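Local coordinates for protein adenosine deaminase 1 (Arthrobacter aurescens, PDB 3RYS) that probably catalyses the zinc-dependent hydrolytic deamination of adenine to hypoxanthine, a step of purine salvage and nitrogen catabolism, at residues M101-A106 / A140-M146; E174-S180 / Y208-A212; V234-V238 / A270-N274. All coordinates share one frame; numbering follows the deposited sequence.

Contact 1: residues M101-A106 / A140-M146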
ATOM      1  N   MET A 101       3.761   3.441   2.196  1.00 13.64           N
ATOM      2  CA  MET A 101       4.455   3.973   1.030  1.00 12.09           C
ATOM      3  C   MET A 101       4.227   5.468   0.841  1.00 12.49           C
ATOM      4  O   MET A 101       3.233   6.043   1.294  1.00  9.66           O
ATOM      5  CB  MET A 101       4.061   3.217  -0.241  1.00 12.42           C
ATOM      6  CG  MET A 101       5.027   2.111  -0.620  1.00 13.35           C
ATOM      7  SD  MET A 101       4.482   1.194  -2.073  1.00 18.32           S
ATOM      8  CE  MET A 101       3.254   0.115  -1.348  1.00 15.47           C
ATOM      9  N   MET A 102       5.170   6.085   0.149  1.00 13.86           N
ATOM     10  CA  MET A 102       5.143   7.507  -0.094  1.00 11.70           C
ATOM     11  C   MET A 102       5.880   7.729  -1.405  1.00 13.24           C
ATOM     12  O   MET A 102       6.878   7.059  -1.674  1.00 13.78           O
ATOM     13  CB  MET A 102       5.841   8.216   1.058  1.00 12.48           C
ATOM     14  CG  MET A 102       6.335   9.610   0.763  1.00 14.58           C
ATOM     15  SD  MET A 102       7.371  10.160   2.132  1.00 32.15           S
ATOM     16  CE  MET A 102       7.793  11.803   1.567  1.00 24.47           C
ATOM     17  N   ASP A 103       5.375   8.639  -2.232  1.00 11.54           N
ATOM     18  CA  ASP A 103       6.007   8.940  -3.511  1.00 10.93           C
ATOM     19  C   ASP A 103       6.783  10.248  -3.422  1.00 12.79           C
ATOM     20  O   ASP A 103       6.264  11.309  -3.777  1.00 13.66           O
ATOM     21  CB  ASP A 103       4.965   9.037  -4.633  1.00 13.26           C
ATOM     22  CG  ASP A 103       4.169   7.753  -4.818  1.00 14.99           C
ATOM     23  OD1 ASP A 103       4.662   6.673  -4.422  1.00 13.95           O
ATOM     24  OD2 ASP A 103       3.046   7.827  -5.371  1.00 14.82           O
ATOM     25  N   PRO A 104       8.038  10.175  -2.959  1.00 12.90           N
ATOM     26  CA  PRO A 104       8.874  11.370  -2.815  1.00 14.00           C
ATOM     27  C   PRO A 104       8.818  12.245  -4.069  1.00 14.93           C
ATOM     28  O   PRO A 104       8.657  13.461  -3.962  1.00 13.50           O
ATOM     29  CB  PRO A 104      10.281  10.788  -2.650  1.00 12.08           C
ATOM     30  CG  PRO A 104      10.073   9.429  -2.132  1.00 10.74           C
ATOM     31  CD  PRO A 104       8.795   8.938  -2.709  1.00  9.93           C
ATOM     32  N   GLN A 105       8.941  11.625  -5.241  1.00 10.67           N
ATOM     33  CA  GLN A 105       8.996  12.363  -6.499  1.00 13.11           C
ATOM     34  C   GLN A 105       7.697  13.102  -6.832  1.00 14.35           C
ATOM     35  O   GLN A 105       7.725  14.128  -7.502  1.00 14.81           O
ATOM     36  CB  GLN A 105       9.368  11.431  -7.651  1.00 13.21           C
ATOM     37  CG  GLN A 105      10.791  10.910  -7.616  1.00 11.55           C
ATOM     38  CD  GLN A 105      10.951   9.640  -8.425  1.00 12.32           C
ATOM     39  OE1 GLN A 105      10.395   8.601  -8.074  1.00 13.43           O
ATOM     40  NE2 GLN A 105      11.713   9.713  -9.512  1.00 11.91           N
ATOM     41  N   ALA A 106       6.561  12.582  -6.374  1.00 14.29           N
ATOM     42  CA  ALA A 106       5.281  13.212  -6.667  1.00 11.96           C
ATOM     43  C   ALA A 106       5.149  14.539  -5.932  1.00 14.60           C
ATOM     44  O   ALA A 106       4.236  15.319  -6.195  1.00 16.04           O
ATOM     45  CB  ALA A 106       4.136  12.290  -6.308  1.00 13.39           C
ATOM     46  N   ALA A 140       9.881   4.512   0.879  1.00 13.48           N
ATOM     47  CA  ALA A 140       9.926   5.454  -0.230  1.00 11.99           C
ATOM     48  C   ALA A 140       9.691   4.708  -1.535  1.00 12.60           C
ATOM     49  O   ALA A 140      10.463   3.814  -1.898  1.00 12.05           O
ATOM     50  CB  ALA A 140      11.255   6.182  -0.259  1.00 11.76           C
ATOM     51  N   ALA A 141       8.609   5.058  -2.224  1.00 11.66           N
ATOM     52  CA  ALA A 141       8.281   4.437  -3.503  1.00 12.54           C
ATOM     53  C   ALA A 141       8.636   5.354  -4.670  1.00 11.81           C
ATOM     54  O   ALA A 141       8.482   6.574  -4.590  1.00  8.30           O
ATOM     55  CB  ALA A 141       6.815   4.051  -3.553  1.00 11.49           C
ATOM     56  N   PHE A 142       9.105   4.750  -5.757  1.00 13.50           N
ATOM     57  CA  PHE A 142       9.572   5.504  -6.911  1.00 11.36           C
ATOM     58  C   PHE A 142       8.629   5.379  -8.105  1.00  9.77           C
ATOM     59  O   PHE A 142       8.058   4.322  -8.346  1.00 11.36           O
ATOM     60  CB  PHE A 142      11.001   5.082  -7.259  1.00 12.47           C
ATOM     61  CG  PHE A 142      12.002   5.421  -6.182  1.00 16.19           C
ATOM     62  CD1 PHE A 142      12.738   6.594  -6.245  1.00 15.31           C
ATOM     63  CD2 PHE A 142      12.184   4.581  -5.093  1.00 16.57           C
ATOM     64  CE1 PHE A 142      13.648   6.915  -5.250  1.00 15.32           C
ATOM     65  CE2 PHE A 142      13.092   4.903  -4.094  1.00 15.58           C
ATOM     66  CZ  PHE A 142      13.822   6.071  -4.174  1.00 15.39           C
ATOM     67  N   LEU A 143       8.455   6.473  -8.837  1.00  9.76           N
ATOM     68  CA  LEU A 143       7.531   6.502  -9.968  1.00 12.69           C
ATOM     69  C   LEU A 143       8.150   5.851 -11.197  1.00 14.08           C
ATOM     70  O   LEU A 143       9.037   6.418 -11.832  1.00 16.23           O
ATOM     71  CB  LEU A 143       7.120   7.940 -10.280  1.00 11.54           C
ATOM     72  CG  LEU A 143       6.654   8.729  -9.052  1.00 15.35           C
ATOM     73  CD1 LEU A 143       6.259  10.153  -9.427  1.00 12.79           C
ATOM     74  CD2 LEU A 143       5.504   8.014  -8.356  1.00 12.55           C
ATOM     75  N   ARG A 144       7.668   4.663 -11.535  1.00 12.52           N
ATOM     76  CA  ARG A 144       8.278   3.864 -12.592  1.00 13.50           C
ATOM     77  C   ARG A 144       8.194   4.513 -13.971  1.00 14.52           C
ATOM     78  O   ARG A 144       8.912   4.115 -14.884  1.00 15.57           O
ATOM     79  CB  ARG A 144       7.665   2.462 -12.627  1.00 13.58           C
ATOM     80  CG  ARG A 144       6.194   2.431 -13.002  1.00 13.51           C
ATOM     81  CD  ARG A 144       5.578   1.103 -12.621  1.00 13.91           C
ATOM     82  NE  ARG A 144       6.438  -0.010 -13.015  1.00 16.18           N
ATOM     83  CZ  ARG A 144       6.340  -1.241 -12.527  1.00 14.98           C
ATOM     84  NH1 ARG A 144       5.420  -1.524 -11.616  1.00 13.62           N
ATOM     85  NH2 ARG A 144       7.168  -2.189 -12.941  1.00 13.81           N
ATOM     86  N   ASP A 145       7.322   5.508 -14.124  1.00 16.19           N
ATOM     87  CA  ASP A 145       7.208   6.225 -15.400  1.00 16.08           C
ATOM     88  C   ASP A 145       8.041   7.505 -15.427  1.00 14.27           C
ATOM     89  O   ASP A 145       7.809   8.396 -16.238  1.00 15.14           O
ATOM     90  CB  ASP A 145       5.747   6.514 -15.771  1.00 13.17           C
ATOM     91  CG  ASP A 145       4.955   7.127 -14.626  1.00 15.39           C
ATOM     92  OD1 ASP A 145       5.560   7.516 -13.603  1.00 13.81           O
ATOM     93  OD2 ASP A 145       3.717   7.222 -14.757  1.00 15.57           O
ATOM     94  N   MET A 146       9.002   7.590 -14.518  1.00 15.11           N
ATOM     95  CA  MET A 146      10.048   8.595 -14.599  1.00 16.59           C
ATOM     96  C   MET A 146      11.368   7.855 -14.719  1.00 16.45           C
ATOM     97  O   MET A 146      11.422   6.640 -14.520  1.00 15.00           O
ATOM     98  CB  MET A 146      10.053   9.495 -13.368  1.00 16.41           C
ATOM     99  CG  MET A 146       8.844  10.401 -13.251  1.00 15.26           C
ATOM    100  SD  MET A 146       9.117  11.669 -11.999  1.00 17.93           S
ATOM    101  CE  MET A 146       7.474  12.361 -11.863  1.00 19.14           C
TER
HETATM  102  O   HOH W   1       8.907   8.763  -5.986  1.00 13.93           O
HETATM  103  O   HOH W   2      11.570   7.273 -11.255  1.00 15.39           O
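Gln105 reaches from the first turn of helix 104-108 to the end of strand 135-143, where its OE1 accepts the backbone N-H of Leu143, with 3.0 Å from Gln105 OE1 to Leu143 N. The bond is fairly straight at the hydrogen (165°), but the donor comes in tilted from the plane of the amide. With CG anti to its own carbonyl carbon (chi1 -69°) and the chain extended beyond, the glutamine passes Phe142 at about a right angle and brings OE1 within 3.6 Å of Phe142 CD1. A water between Gln105 N and Ala141 O donates to the same OE1, so two donors grip this buried oxygen. A second water joins Gln105 NE2 to Leu143 O, while Met146 runs alongside in the opposite direction, its SD beside that nitrogen.

Leu143 divides its branches between two partners. CD1 lies on the stem of the glutamine, 3.8 Å from Gln105 CB, and CD2 meets the carboxylate of Asp103 from across, 3.8 Å from Asp103 CG. Asp103 OD1 comes within 3.5 Å of Ala141 CB, whereas OD2 is hydrogen-bonded to Tyr66 OH of the adenine pocket. Further back, Pro104 CG touches Ala140 CB, and Met101 CG sits 3.9 Å from Ala141 CB.

Met102 and Ala140 form a parallel bridge here, joining adjacent strands where both run out at the mouth of a TIM barrel. The Met101 side chain comes about 4 Å from those of His21 and His199, two ligands of the bound zinc ion.

Contact 2: residues E174-S180 / Y208-A212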
ATOM      1  N   GLU A 174       2.321   0.897 -14.596  1.00 15.50           N
ATOM      2  CA  GLU A 174       3.106  -0.328 -14.738  1.00 15.89           C
ATOM      3  C   GLU A 174       3.412  -0.724 -16.184  1.00 16.05           C
ATOM      4  O   GLU A 174       4.571  -0.927 -16.549  1.00 14.60           O
ATOM      5  CB  GLU A 174       2.430  -1.497 -14.019  1.00 13.75           C
ATOM      6  CG  GLU A 174       3.249  -2.782 -14.094  1.00 14.97           C
ATOM      7  CD  GLU A 174       2.639  -3.926 -13.305  1.00 16.47           C
ATOM      8  OE1 GLU A 174       1.470  -3.808 -12.878  1.00 18.75           O
ATOM      9  OE2 GLU A 174       3.330  -4.949 -13.115  1.00 16.39           O
ATOM     10  N   VAL A 175       2.371  -0.846 -17.001  1.00 13.56           N
ATOM     11  CA  VAL A 175       2.533  -1.332 -18.364  1.00 12.85           C
ATOM     12  C   VAL A 175       3.533  -0.497 -19.161  1.00 13.81           C
ATOM     13  O   VAL A 175       3.432   0.729 -19.221  1.00 14.14           O
ATOM     14  CB  VAL A 175       1.181  -1.397 -19.105  1.00 18.12           C
ATOM     15  CG1 VAL A 175       1.398  -1.635 -20.591  1.00 18.98           C
ATOM     16  CG2 VAL A 175       0.302  -2.491 -18.507  1.00 14.80           C
ATOM     17  N   GLY A 176       4.505  -1.173 -19.765  1.00 14.20           N
ATOM     18  CA  GLY A 176       5.536  -0.500 -20.534  1.00 15.33           C
ATOM     19  C   GLY A 176       6.669   0.040 -19.678  1.00 14.81           C
ATOM     20  O   GLY A 176       7.598   0.670 -20.188  1.00 14.60           O
ATOM     21  N   ASN A 177       6.590  -0.204 -18.373  1.00 12.61           N
ATOM     22  CA  ASN A 177       7.621   0.236 -17.443  1.00 13.95           C
ATOM     23  C   ASN A 177       8.116  -0.913 -16.563  1.00 16.20           C
ATOM     24  O   ASN A 177       7.858  -0.940 -15.359  1.00 15.19           O
ATOM     25  CB  ASN A 177       7.097   1.380 -16.576  1.00 15.32           C
ATOM     26  CG  ASN A 177       6.820   2.643 -17.377  1.00 18.53           C
ATOM     27  OD1 ASN A 177       7.709   3.186 -18.039  1.00 19.12           O
ATOM     28  ND2 ASN A 177       5.582   3.125 -17.312  1.00 17.15           N
ATOM     29  N   PRO A 178       8.851  -1.859 -17.167  1.00 16.37           N
ATOM     30  CA  PRO A 178       9.258  -3.109 -16.519  1.00 17.04           C
ATOM     31  C   PRO A 178      10.142  -2.860 -15.307  1.00 18.80           C
ATOM     32  O   PRO A 178      10.846  -1.847 -15.253  1.00 16.81           O
ATOM     33  CB  PRO A 178      10.077  -3.826 -17.604  1.00 16.19           C
ATOM     34  CG  PRO A 178       9.805  -3.102 -18.868  1.00 15.59           C
ATOM     35  CD  PRO A 178       9.481  -1.698 -18.487  1.00 14.93           C
ATOM     36  N   PRO A 179      10.111  -3.789 -14.343  1.00 18.04           N
ATOM     37  CA  PRO A 179      10.942  -3.722 -13.139  1.00 15.55           C
ATOM     38  C   PRO A 179      12.415  -3.549 -13.495  1.00 18.62           C
ATOM     39  O   PRO A 179      13.118  -2.784 -12.834  1.00 18.52           O
ATOM     40  CB  PRO A 179      10.710  -5.087 -12.489  1.00 19.97           C
ATOM     41  CG  PRO A 179       9.348  -5.489 -12.946  1.00 16.70           C
ATOM     42  CD  PRO A 179       9.240  -4.977 -14.352  1.00 16.19           C
ATOM     43  N   SER A 180      12.859  -4.249 -14.536  1.00 17.31           N
ATOM     44  CA  SER A 180      14.250  -4.207 -14.984  1.00 17.86           C
ATOM     45  C   SER A 180      14.771  -2.785 -15.168  1.00 18.30           C
ATOM     46  O   SER A 180      15.967  -2.530 -15.030  1.00 19.28           O
ATOM     47  CB  SER A 180      14.405  -4.973 -16.303  1.00 20.40           C
ATOM     48  OG  SER A 180      13.794  -4.272 -17.377  1.00 18.64           O
ATOM     49  N   TYR A 208       6.426  -9.610 -15.373  1.00 13.51           N
ATOM     50  CA  TYR A 208       6.909  -8.486 -14.576  1.00 15.39           C
ATOM     51  C   TYR A 208       7.169  -8.913 -13.142  1.00 13.82           C
ATOM     52  O   TYR A 208       7.986  -8.319 -12.446  1.00 14.58           O
ATOM     53  CB  TYR A 208       5.899  -7.339 -14.605  1.00 13.82           C
ATOM     54  CG  TYR A 208       6.004  -6.452 -15.823  1.00 13.96           C
ATOM     55  CD1 TYR A 208       6.490  -6.939 -17.029  1.00 15.19           C
ATOM     56  CD2 TYR A 208       5.594  -5.127 -15.773  1.00 16.21           C
ATOM     57  CE1 TYR A 208       6.583  -6.122 -18.145  1.00 13.58           C
ATOM     58  CE2 TYR A 208       5.682  -4.305 -16.880  1.00 14.43           C
ATOM     59  CZ  TYR A 208       6.176  -4.806 -18.062  1.00 14.83           C
ATOM     60  OH  TYR A 208       6.259  -3.980 -19.161  1.00 19.41           O
ATOM     61  N   ILE A 209       6.515  -9.948 -12.695  1.00 13.85           N
ATOM     62  CA  ILE A 209       6.700 -10.461 -11.385  1.00 13.19           C
ATOM     63  C   ILE A 209       7.992 -11.164 -11.220  1.00 14.72           C
ATOM     64  O   ILE A 209       8.645 -11.015 -10.243  1.00 15.74           O
ATOM     65  CB  ILE A 209       5.537 -11.354 -11.000  1.00 13.68           C
ATOM     66  CG1 ILE A 209       4.255 -10.556 -11.149  1.00 14.25           C
ATOM     67  CG2 ILE A 209       5.732 -11.899  -9.612  1.00 10.38           C
ATOM     68  CD1 ILE A 209       3.042 -11.188 -10.787  1.00 15.49           C
ATOM     69  N   THR A 210       8.346 -11.949 -12.196  1.00 20.00           N
ATOM     70  CA  THR A 210       9.610 -12.626 -12.251  1.00 20.00           C
ATOM     71  C   THR A 210      10.741 -11.623 -12.362  1.00 20.00           C
ATOM     72  O   THR A 210      11.768 -11.800 -11.831  1.00 18.41           O
ATOM     73  CB  THR A 210       9.596 -13.606 -13.437  1.00 20.00           C
ATOM     74  OG1 THR A 210       8.549 -14.525 -13.252  1.00 20.00           O
ATOM     75  CG2 THR A 210      10.820 -14.351 -13.540  1.00 20.00           C
ATOM     76  N   GLU A 211      10.516 -10.556 -13.074  1.00 13.27           N
ATOM     77  CA  GLU A 211      11.475  -9.516 -13.172  1.00 16.64           C
ATOM     78  C   GLU A 211      11.743  -8.837 -11.845  1.00 15.90           C
ATOM     79  O   GLU A 211      12.811  -8.587 -11.510  1.00 18.40           O
ATOM     80  CB  GLU A 211      11.008  -8.506 -14.208  1.00 17.53           C
ATOM     81  CG  GLU A 211      11.548  -8.717 -15.538  1.00 13.62           C
ATOM     82  CD  GLU A 211      11.406  -7.565 -16.400  1.00 17.78           C
ATOM     83  OE1 GLU A 211      11.727  -6.481 -16.041  1.00 18.31           O
ATOM     84  OE2 GLU A 211      11.015  -7.725 -17.512  1.00 26.50           O
ATOM     85  N   ALA A 212      10.726  -8.531 -11.110  1.00 15.28           N
ATOM     86  CA  ALA A 212      10.813  -7.907  -9.797  1.00 17.63           C
ATOM     87  C   ALA A 212      11.504  -8.826  -8.794  1.00 16.34           C
ATOM     88  O   ALA A 212      12.230  -8.365  -7.916  1.00 15.55           O
ATOM     89  CB  ALA A 212       9.428  -7.509  -9.300  1.00 15.91           C
TER
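Tyr208 lays one face of its ring against the two prolines of loop 174-180, and this is the dense heart of the contact. Pro178 CA and Pro179 CD both sit over that face, each 4.1 Å from the centroid of the Tyr208 ring and offset toward its rim, so two CH-pi contacts line up along the ring from CZ back to CG. The ring of Pro179 crosses the tyrosine at about a right angle and sets Pro179 CG against the backbone oxygen of Tyr208 and the CB of Glu211, with Ala212 CB a little farther off. At the ring's edge comes Glu174: its CG lies 3.7 Å from Tyr208 CD2, and its own backbone oxygen meets the ring in plane.

The chain of Glu174 is fully extended, with CG anti to the backbone N (chi1 -178°), and that carries the carboxylate past the ring to the backbone N-H groups of Gly201, Glu203 and Gly204. In this TIM barrel the loop after strand 167-171 thus packs on helix 206-214 and also holds the chain that follows strand 195-200, next to Glu202, the predicted proton donor. With a leucine in place of Tyr208 the flat ring is gone, so Pro178 and Pro179 would probably be left without a face to pack on and Gly176 N without even its weak hydroxyl partner.

Toward solvent the contact thins out. Gly176 N reaches Tyr208 OH only through a weak, bent hydrogen bond of 3.4 Å, and Val175 beside it points its CB away from the helix. The partly exposed far end is firmer: Ser180 N donates to Glu211 OE1 over 2.9 Å, meeting that oxygen nearly along its C-O axis.

Contact 3: residues V234-V238 / A270-N274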
ATOM      1  N   VAL A 234       3.198 -18.955 -10.640  1.00 21.18           N
ATOM      2  CA  VAL A 234       2.380 -19.324  -9.493  1.00 20.32           C
ATOM      3  C   VAL A 234       3.111 -20.369  -8.665  1.00 18.00           C
ATOM      4  O   VAL A 234       3.041 -20.368  -7.438  1.00 15.82           O
ATOM      5  CB  VAL A 234       1.028 -19.927  -9.937  1.00 23.15           C
ATOM      6  CG1 VAL A 234       0.213 -20.358  -8.727  1.00 20.12           C
ATOM      7  CG2 VAL A 234       0.250 -18.937 -10.788  1.00 20.66           C
ATOM      8  N   GLN A 235       3.820 -21.254  -9.358  1.00 21.21           N
ATOM      9  CA  GLN A 235       4.499 -22.382  -8.734  1.00 20.64           C
ATOM     10  C   GLN A 235       5.627 -21.907  -7.832  1.00 18.05           C
ATOM     11  O   GLN A 235       5.742 -22.341  -6.687  1.00 19.57           O
ATOM     12  CB  GLN A 235       5.052 -23.310  -9.811  1.00 24.62           C
ATOM     13  CG  GLN A 235       4.727 -24.773  -9.611  1.00 28.75           C
ATOM     14  CD  GLN A 235       4.644 -25.530 -10.934  1.00 41.83           C
ATOM     15  OE1 GLN A 235       3.572 -25.999 -11.327  1.00 40.96           O
ATOM     16  NE2 GLN A 235       5.772 -25.632 -11.635  1.00 33.49           N
ATOM     17  N   ARG A 236       6.456 -21.008  -8.354  1.00 18.41           N
ATOM     18  CA  ARG A 236       7.554 -20.439  -7.581  1.00 17.64           C
ATOM     19  C   ARG A 236       7.064 -19.623  -6.385  1.00 16.85           C
ATOM     20  O   ARG A 236       7.611 -19.727  -5.286  1.00 18.91           O
ATOM     21  CB  ARG A 236       8.438 -19.564  -8.465  1.00 18.15           C
ATOM     22  CG  ARG A 236       9.408 -18.721  -7.667  1.00 20.14           C
ATOM     23  CD  ARG A 236      10.054 -17.653  -8.521  1.00 22.12           C
ATOM     24  NE  ARG A 236      11.073 -16.929  -7.773  1.00 21.62           N
ATOM     25  CZ  ARG A 236      11.931 -16.080  -8.324  1.00 23.32           C
ATOM     26  NH1 ARG A 236      11.884 -15.852  -9.630  1.00 21.08           N
ATOM     27  NH2 ARG A 236      12.833 -15.464  -7.568  1.00 21.11           N
ATOM     28  N   LEU A 237       6.041 -18.803  -6.606  1.00 15.13           N
ATOM     29  CA  LEU A 237       5.444 -18.024  -5.530  1.00 15.56           C
ATOM     30  C   LEU A 237       5.075 -18.934  -4.365  1.00 16.80           C
ATOM     31  O   LEU A 237       5.519 -18.734  -3.233  1.00 16.72           O
ATOM     32  CB  LEU A 237       4.206 -17.286  -6.037  1.00 16.38           C
ATOM     33  CG  LEU A 237       4.398 -15.874  -6.603  1.00 15.46           C
ATOM     34  CD1 LEU A 237       5.831 -15.609  -7.038  1.00 15.32           C
ATOM     35  CD2 LEU A 237       3.427 -15.619  -7.743  1.00 14.96           C
ATOM     36  N   VAL A 238       4.266 -19.946  -4.658  1.00 15.98           N
ATOM     37  CA  VAL A 238       3.871 -20.933  -3.665  1.00 16.38           C
ATOM     38  C   VAL A 238       5.080 -21.610  -3.011  1.00 19.00           C
ATOM     39  O   VAL A 238       5.133 -21.769  -1.791  1.00 17.22           O
ATOM     40  CB  VAL A 238       2.977 -22.015  -4.297  1.00 15.05           C
ATOM     41  CG1 VAL A 238       2.813 -23.187  -3.345  1.00 17.37           C
ATOM     42  CG2 VAL A 238       1.631 -21.434  -4.679  1.00 12.70           C
ATOM     43  N   ALA A 270      -6.406 -20.591  -1.394  1.00 14.97           N
ATOM     44  CA  ALA A 270      -6.571 -22.039  -1.457  1.00 17.94           C
ATOM     45  C   ALA A 270      -5.344 -22.760  -2.018  1.00 17.41           C
ATOM     46  O   ALA A 270      -5.000 -23.845  -1.552  1.00 20.25           O
ATOM     47  CB  ALA A 270      -7.815 -22.407  -2.251  1.00 18.73           C
ATOM     48  N   ILE A 271      -4.685 -22.168  -3.011  1.00 16.02           N
ATOM     49  CA  ILE A 271      -3.526 -22.820  -3.620  1.00 16.88           C
ATOM     50  C   ILE A 271      -2.206 -22.523  -2.909  1.00 20.12           C
ATOM     51  O   ILE A 271      -1.143 -22.927  -3.378  1.00 20.67           O
ATOM     52  CB  ILE A 271      -3.375 -22.487  -5.113  1.00 16.73           C
ATOM     53  CG1 ILE A 271      -3.137 -20.989  -5.302  1.00 18.38           C
ATOM     54  CG2 ILE A 271      -4.590 -22.977  -5.898  1.00 20.07           C
ATOM     55  CD1 ILE A 271      -3.023 -20.569  -6.757  1.00 18.58           C
ATOM     56  N   GLY A 272      -2.275 -21.814  -1.785  1.00 18.65           N
ATOM     57  CA  GLY A 272      -1.115 -21.641  -0.930  1.00 14.79           C
ATOM     58  C   GLY A 272      -0.263 -20.409  -1.167  1.00 19.74           C
ATOM     59  O   GLY A 272       0.783 -20.253  -0.535  1.00 19.25           O
ATOM     60  N   LEU A 273      -0.687 -19.535  -2.076  1.00 16.26           N
ATOM     61  CA  LEU A 273       0.008 -18.266  -2.258  1.00 15.90           C
ATOM     62  C   LEU A 273      -0.029 -17.494  -0.945  1.00 16.44           C
ATOM     63  O   LEU A 273      -1.075 -17.407  -0.302  1.00 19.14           O
ATOM     64  CB  LEU A 273      -0.634 -17.437  -3.372  1.00 16.34           C
ATOM     65  CG  LEU A 273      -0.477 -17.948  -4.804  1.00 15.13           C
ATOM     66  CD1 LEU A 273      -1.254 -17.067  -5.764  1.00 15.58           C
ATOM     67  CD2 LEU A 273       0.990 -17.996  -5.188  1.00 16.31           C
ATOM     68  N   ASN A 274       1.113 -16.947  -0.545  1.00 15.43           N
ATOM     69  CA  ASN A 274       1.214 -16.214   0.714  1.00 15.84           C
ATOM     70  C   ASN A 274       0.603 -14.814   0.627  1.00 15.11           C
ATOM     71  O   ASN A 274       1.310 -13.807   0.702  1.00 14.03           O
ATOM     72  CB  ASN A 274       2.675 -16.128   1.143  1.00 14.83           C
ATOM     73  CG  ASN A 274       2.846 -15.442   2.476  1.00 15.19           C
ATOM     74  OD1 ASN A 274       1.937 -15.440   3.306  1.00 13.55           O
ATOM     75  ND2 ASN A 274       4.017 -14.851   2.690  1.00 12.90           N
TER
HETATM   76  O   HOH W   3       3.561 -17.058  -2.298  1.00 16.93           O
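Asn274 N donates to a water 3.0 Å away, and that water passes a weak bond on to Leu237 O, bridging helix 231-240 and the chain that follows helix 265-270. That second helix ends in a Schellman motif: Gly272, at a positive phi of 93°, breaks the helical path and turns the backbone toward strand 275-277 of the barrel. Strand 275-277 pairs in parallel with 244-246, the strand that comes after helix 231-240, so the contact sets a helix of the TIM-barrel wall against the approach to the next strand. Asn274 adds to this by giving its ND2 to Gln241 O, just past the end of that helix.

Apart from the water, the contact is mostly aliphatic. Leu273 points one branch at the helix: its CD2 sits 3.4 Å from Leu237 CB and 3.5 Å from Val238 CG2, wedged between successive residues of one turn. Leu273 and Val238 cross at about a right angle, and the Leu273 side chain also touches Met228. Val238 holds CG1 anti to its backbone N (chi1 168°), which brings the other methyl, Val238 CG2, to 3.4 Å from Ile271 O. One helical turn before Val238, Val234 CG1 meets the end of the Ile271 chain, 3.8 Å from Ile271 CD1.

Overall arrangement
The three contacts follow one another along the chain, each closing before the next opens, and together they trace part of the way round a single TIM barrel. Contact 1 joins strands 95-102 and 135-143 near the zinc; contact 2, its centre about 15 Å away, sets the loop after strand 167-171 on helix 206-214. These two touch directly: Arg144 NH2 probably hydrogen-bonds Asn177 O, 2.8 Å away, and Arg144 NH1 packs on Glu174. Contact 3 lies about 20 Å from contact 2 and 29 Å from contact 1, centre to centre, on the outer wall, where Leu237 touches Leu213 of helix 206-214. The series thus runs from the catalytic mouth out to the barrel's flank.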